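Local coordinates for alpha-n-acetylglucosaminidase family protein (Clostridium perfringens, PDB 4A42) that probably binds carbohydrate as a family 32 carbohydrate-binding module of a multi-module bacterial alpha-N-acetylglucosaminidase, and carries a bound calcium ion, at residues A43-L46 with R47-N50; E112-A115 with V116-N119. All coordinates share one frame; numbering follows the deposited sequence.

Interaction 1 (A43-L46 with R47-N50); sequences ANNL and RDGN. With CA (calcium ion), chain C.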
loop_
_atom_site.group_PDB
_atom_site.type_symbol
_atom_site.label_atom_id
_atom_site.label_comp_id
_atom_site.label_asym_id
_atom_site.label_seq_id
_atom_site.Cartn_x
_atom_site.Cartn_y
_atom_site.Cartn_z
ATOM N N ALA A 43 -7.554 9.595 -2.995
ATOM C CA ALA A 43 -7.060 8.708 -1.952
ATOM C C ALA A 43 -7.984 7.531 -1.618
ATOM O O ALA A 43 -7.517 6.413 -1.400
ATOM C CB ALA A 43 -6.709 9.503 -0.693
ATOM N N ASN A 44 -9.291 7.764 -1.568
ATOM C CA ASN A 44 -10.191 6.684 -1.214
ATOM C C ASN A 44 -10.313 5.649 -2.325
ATOM O O ASN A 44 -10.800 4.548 -2.099
ATOM C CB ASN A 44 -11.544 7.223 -0.770
ATOM C CG ASN A 44 -11.473 7.861 0.597
ATOM O OD1 ASN A 44 -10.726 7.401 1.467
ATOM N ND2 ASN A 44 -12.230 8.931 0.792
ATOM N N ASN A 45 -9.843 6.005 -3.513
ATOM C CA ASN A 45 -9.797 5.048 -4.615
ATOM C C ASN A 45 -8.861 3.894 -4.276
ATOM O O ASN A 45 -8.906 2.845 -4.897
ATOM C CB ASN A 45 -9.352 5.714 -5.918
ATOM C CG ASN A 45 -10.415 6.637 -6.494
ATOM O OD1 ASN A 45 -11.571 6.611 -6.070
ATOM N ND2 ASN A 45 -10.032 7.441 -7.473
ATOM N N LEU A 46 -8.016 4.079 -3.280
ATOM C CA LEU A 46 -7.090 3.013 -2.896
ATOM C C LEU A 46 -7.765 1.860 -2.170
ATOM O O LEU A 46 -7.212 0.761 -2.093
ATOM C CB LEU A 46 -5.977 3.566 -2.006
ATOM C CG LEU A 46 -4.959 4.472 -2.674
ATOM C CD1 LEU A 46 -4.139 5.158 -1.592
ATOM C CD2 LEU A 46 -4.068 3.652 -3.611
ATOM N N ARG A 47 -8.941 2.116 -1.631
ATOM C CA ARG A 47 -9.580 1.122 -0.840
ATOM C C ARG A 47 -11.107 1.131 -0.966
ATOM O O ARG A 47 -11.805 0.972 -0.014
ATOM C CB ARG A 47 -9.126 1.247 0.614
ATOM C CG ARG A 47 -9.111 2.642 1.095
ATOM C CD ARG A 47 -10.358 2.887 1.878
ATOM N NE ARG A 47 -10.338 4.065 2.714
ATOM C CZ ARG A 47 -10.338 4.033 4.033
ATOM N NH1 ARG A 47 -10.338 2.899 4.690
ATOM N NH2 ARG A 47 -10.344 5.152 4.679
ATOM N N ASP A 48 -11.569 1.266 -2.189
ATOM C CA ASP A 48 -13.001 1.289 -2.478
ATOM C C ASP A 48 -13.525 -0.014 -3.077
ATOM O O ASP A 48 -14.714 -0.121 -3.410
ATOM C CB ASP A 48 -13.364 2.486 -3.364
ATOM C CG ASP A 48 -12.763 2.397 -4.745
ATOM O OD1 ASP A 48 -11.882 1.537 -4.969
ATOM O OD2 ASP A 48 -13.174 3.193 -5.610
ATOM N N GLY A 49 -12.649 -1.008 -3.201
ATOM C CA GLY A 49 -13.051 -2.314 -3.694
ATOM C C GLY A 49 -13.220 -2.400 -5.201
ATOM O O GLY A 49 -13.737 -3.391 -5.705
ATOM N N ASN A 50 -12.784 -1.367 -5.919
ATOM C CA ASN A 50 -12.924 -1.304 -7.374
ATOM C C ASN A 50 -11.544 -1.157 -7.989
ATOM O O ASN A 50 -10.898 -0.135 -7.820
ATOM C CB ASN A 50 -13.813 -0.110 -7.746
ATOM C CG ASN A 50 -14.098 -0.016 -9.244
ATOM O OD1 ASN A 50 -13.282 -0.398 -10.069
ATOM N ND2 ASN A 50 -15.278 0.487 -9.589
HETATM CA CA CA C . -9.896 1.388 -6.393
HETATM O O HOH W 1 -13.771 5.762 -4.189
#
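N45 and D48 meet at a calcium ion, in the metal-binding loop of a beta-sandwich module of the F5/8 type C (discoidin-like) fold. Three ligands come from this turn: the carbonyl N45 O at 2.3 Å from the calcium, the carboxylate oxygen D48 OD1 at 2.4 Å and the carbonyl N50 O at 2.3 Å. T53, G142 and E143 supply the rest, so the ion ties this loop to the start of strand 141-148. Aspartate suits position 48 because it adds a carboxylate oxygen to a shell of carbonyls, the T53 hydroxyl and a carboxylate oxygen of E143. Its CG stands between the backbone N and carbonyl carbon (chi1 66°), which turns OD1 toward the ion.

Hydrogen bonds to backbone N-H groups shape the turn. R47 N donates to N44 O (3.1 Å) in the 3-10 manner, nearly straight at 164° but arriving from above the carbonyl plane. An Asx turn follows: N50 N reaches D48 OD1 at 3.2 Å, from above the carboxylate plane, so one oxygen serves both metal and backbone. Between them G49 takes a positive phi of 78°, which glycine adopts easily.

Among the side chains, N44 and R47 run side by side in the same direction. The R47 guanidinium presents its edge to N44 OD1, in plane, with NE 3.6 Å away: a loose approach, not a hydrogen bond, and N44 also has a second conformer. R47 NH1 donates to A27 O. L46 turns its apolar branches into the core against V34, V36 and I144, as befits a leucine beneath a polar loop.

A water also bridges N45, whose amide has its strongest polar partner in L54, and D48: it donates to N45 OD1 and to D48 OD2, each at 3.0 Å.

Interaction 2 (E112-A115 with V116-N119); sequences ENKA and VYSN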
loop_
_atom_site.group_PDB
_atom_site.type_symbol
_atom_site.label_atom_id
_atom_site.label_comp_id
_atom_site.label_asym_id
_atom_site.label_seq_id
_atom_site.Cartn_x
_atom_site.Cartn_y
_atom_site.Cartn_z
ATOM N N GLU A 112 9.909 -6.500 -12.850
ATOM C CA GLU A 112 8.881 -7.459 -13.251
ATOM C C GLU A 112 7.552 -6.726 -13.440
ATOM O O GLU A 112 7.139 -5.952 -12.577
ATOM C CB GLU A 112 8.729 -8.586 -12.215
ATOM C CG GLU A 112 7.836 -9.759 -12.674
ATOM C CD GLU A 112 7.614 -10.806 -11.593
ATOM O OE1 GLU A 112 7.846 -10.518 -10.408
ATOM O OE2 GLU A 112 7.195 -11.932 -11.921
ATOM N N ASN A 113 6.904 -6.963 -14.577
ATOM C CA ASN A 113 5.647 -6.286 -14.884
ATOM C C ASN A 113 4.474 -7.190 -14.564
ATOM O O ASN A 113 4.239 -8.203 -15.244
ATOM C CB ASN A 113 5.603 -5.828 -16.340
ATOM C CG ASN A 113 4.670 -4.638 -16.543
ATOM O OD1 ASN A 113 3.623 -4.538 -15.903
ATOM N ND2 ASN A 113 5.053 -3.728 -17.429
ATOM N N LYS A 114 3.748 -6.830 -13.510
ATOM C CA LYS A 114 2.611 -7.626 -13.050
ATOM C C LYS A 114 1.391 -6.748 -12.846
ATOM O O LYS A 114 1.509 -5.544 -12.584
ATOM C CB LYS A 114 2.932 -8.356 -11.741
ATOM C CG LYS A 114 4.137 -9.295 -11.823
ATOM C CD LYS A 114 4.124 -10.325 -10.710
ATOM C CE LYS A 114 4.369 -9.713 -9.345
ATOM N NZ LYS A 114 4.475 -10.775 -8.297
ATOM N N ALA A 115 0.214 -7.353 -12.955
ATOM C CA ALA A 115 -1.020 -6.610 -12.720
ATOM C C ALA A 115 -1.225 -6.396 -11.218
ATOM O O ALA A 115 -1.653 -5.323 -10.780
ATOM C CB ALA A 115 -2.215 -7.361 -13.331
ATOM N N VAL A 116 -0.910 -7.422 -10.435
ATOM C CA VAL A 116 -1.048 -7.374 -8.990
ATOM C C VAL A 116 0.271 -7.786 -8.355
ATOM O O VAL A 116 0.820 -8.850 -8.660
ATOM C CB VAL A 116 -2.158 -8.318 -8.510
ATOM C CG1 VAL A 116 -2.308 -8.246 -6.991
ATOM C CG2 VAL A 116 -3.463 -7.955 -9.187
ATOM N N TYR A 117 0.783 -6.934 -7.478
ATOM C CA TYR A 117 1.975 -7.264 -6.701
ATOM C C TYR A 117 1.566 -7.767 -5.318
ATOM O O TYR A 117 1.195 -6.990 -4.434
ATOM C CB TYR A 117 2.938 -6.064 -6.630
ATOM C CG TYR A 117 3.471 -5.684 -7.983
ATOM C CD1 TYR A 117 2.771 -4.809 -8.810
ATOM C CD2 TYR A 117 4.672 -6.222 -8.465
ATOM C CE1 TYR A 117 3.254 -4.478 -10.067
ATOM C CE2 TYR A 117 5.156 -5.889 -9.713
ATOM C CZ TYR A 117 4.454 -5.020 -10.509
ATOM O OH TYR A 117 4.925 -4.693 -11.759
ATOM N N SER A 118 1.597 -9.088 -5.161
ATOM C CA SER A 118 1.220 -9.720 -3.902
ATOM C C SER A 118 2.456 -9.996 -3.053
ATOM O O SER A 118 3.533 -10.315 -3.581
ATOM C CB SER A 118 0.506 -11.050 -4.175
ATOM O OG SER A 118 -0.606 -10.883 -5.041
ATOM N N ASN A 119 2.307 -9.860 -1.741
ATOM C CA ASN A 119 3.362 -10.246 -0.800
ATOM C C ASN A 119 2.783 -10.900 0.443
ATOM O O ASN A 119 1.926 -10.328 1.108
ATOM C CB ASN A 119 4.191 -9.033 -0.365
ATOM C CG ASN A 119 5.088 -8.508 -1.463
ATOM O OD1 ASN A 119 4.749 -7.548 -2.141
ATOM N ND2 ASN A 119 6.231 -9.145 -1.650
HETATM O O HOH W 2 1.969 -11.192 -7.240
HETATM O O HOH W 3 4.691 -9.238 -6.011
#
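The backbone runs extended through E112-K114, kinks at A115, where psi falls to -40°, and enters strand 116-120, which brings the ring of Y117 back alongside K114. At its far end the phenol grips the loop twice. Y117 OH donates to E112 O at 2.7 Å, in the carbonyl plane and on a lone pair, and the same hydroxyl oxygen accepts from K114 N at 3.0 Å with an angle of 161°. L88 N also bonds to Y117 OH, so tyrosine suits this buried place: its ring packs against the K114 methylenes and S82 while its hydroxyl satisfies backbone groups of two loops.

The module is a beta-sandwich, and strand 116-120 is an edge strand of its four-stranded antiparallel sheet, paired with strand 77-82. Over one face of the Y117 ring lies K114 CB, a CH-pi contact 4.0 Å from the centroid, displaced toward the rim. In the K114 conformer described, one of two, CE reaches Y117 CD2 at 3.6 Å, the chain bending at chi3 (-69°) to follow the ring.

Lysine fits here because its methylenes pack on the ring while its ammonium stays among polar partners. In this conformer K114 NZ donates to two waters, each at 2.8 Å: one receives from S118 N and donates to V116 O, the other donates to S118 O. E112 OE1 lies at a long salt-bridge distance, 4.0 Å from K114 NZ.

How the interactions relate
Both interactions are local contacts at the surface of one beta-sandwich module, and they follow in series along the chain: residues 43-50 between strands 33-36 and 63-69, then residues 112-119 at the entry to strand 116-120. Their centres are 18 Å apart and their nearest atoms about 11 Å, so they do not touch. The four-stranded antiparallel sheet relates them indirectly. Interaction 1 reaches strand 141-148 through the calcium ion, bound also by G142 and E143, and a backbone pairing of L46 with I144, whereas interaction 2 forms part of an outermost strand, with strand 77-82 lying between the two. The module thus has two separate surface sites tied to different strands of the same sheet.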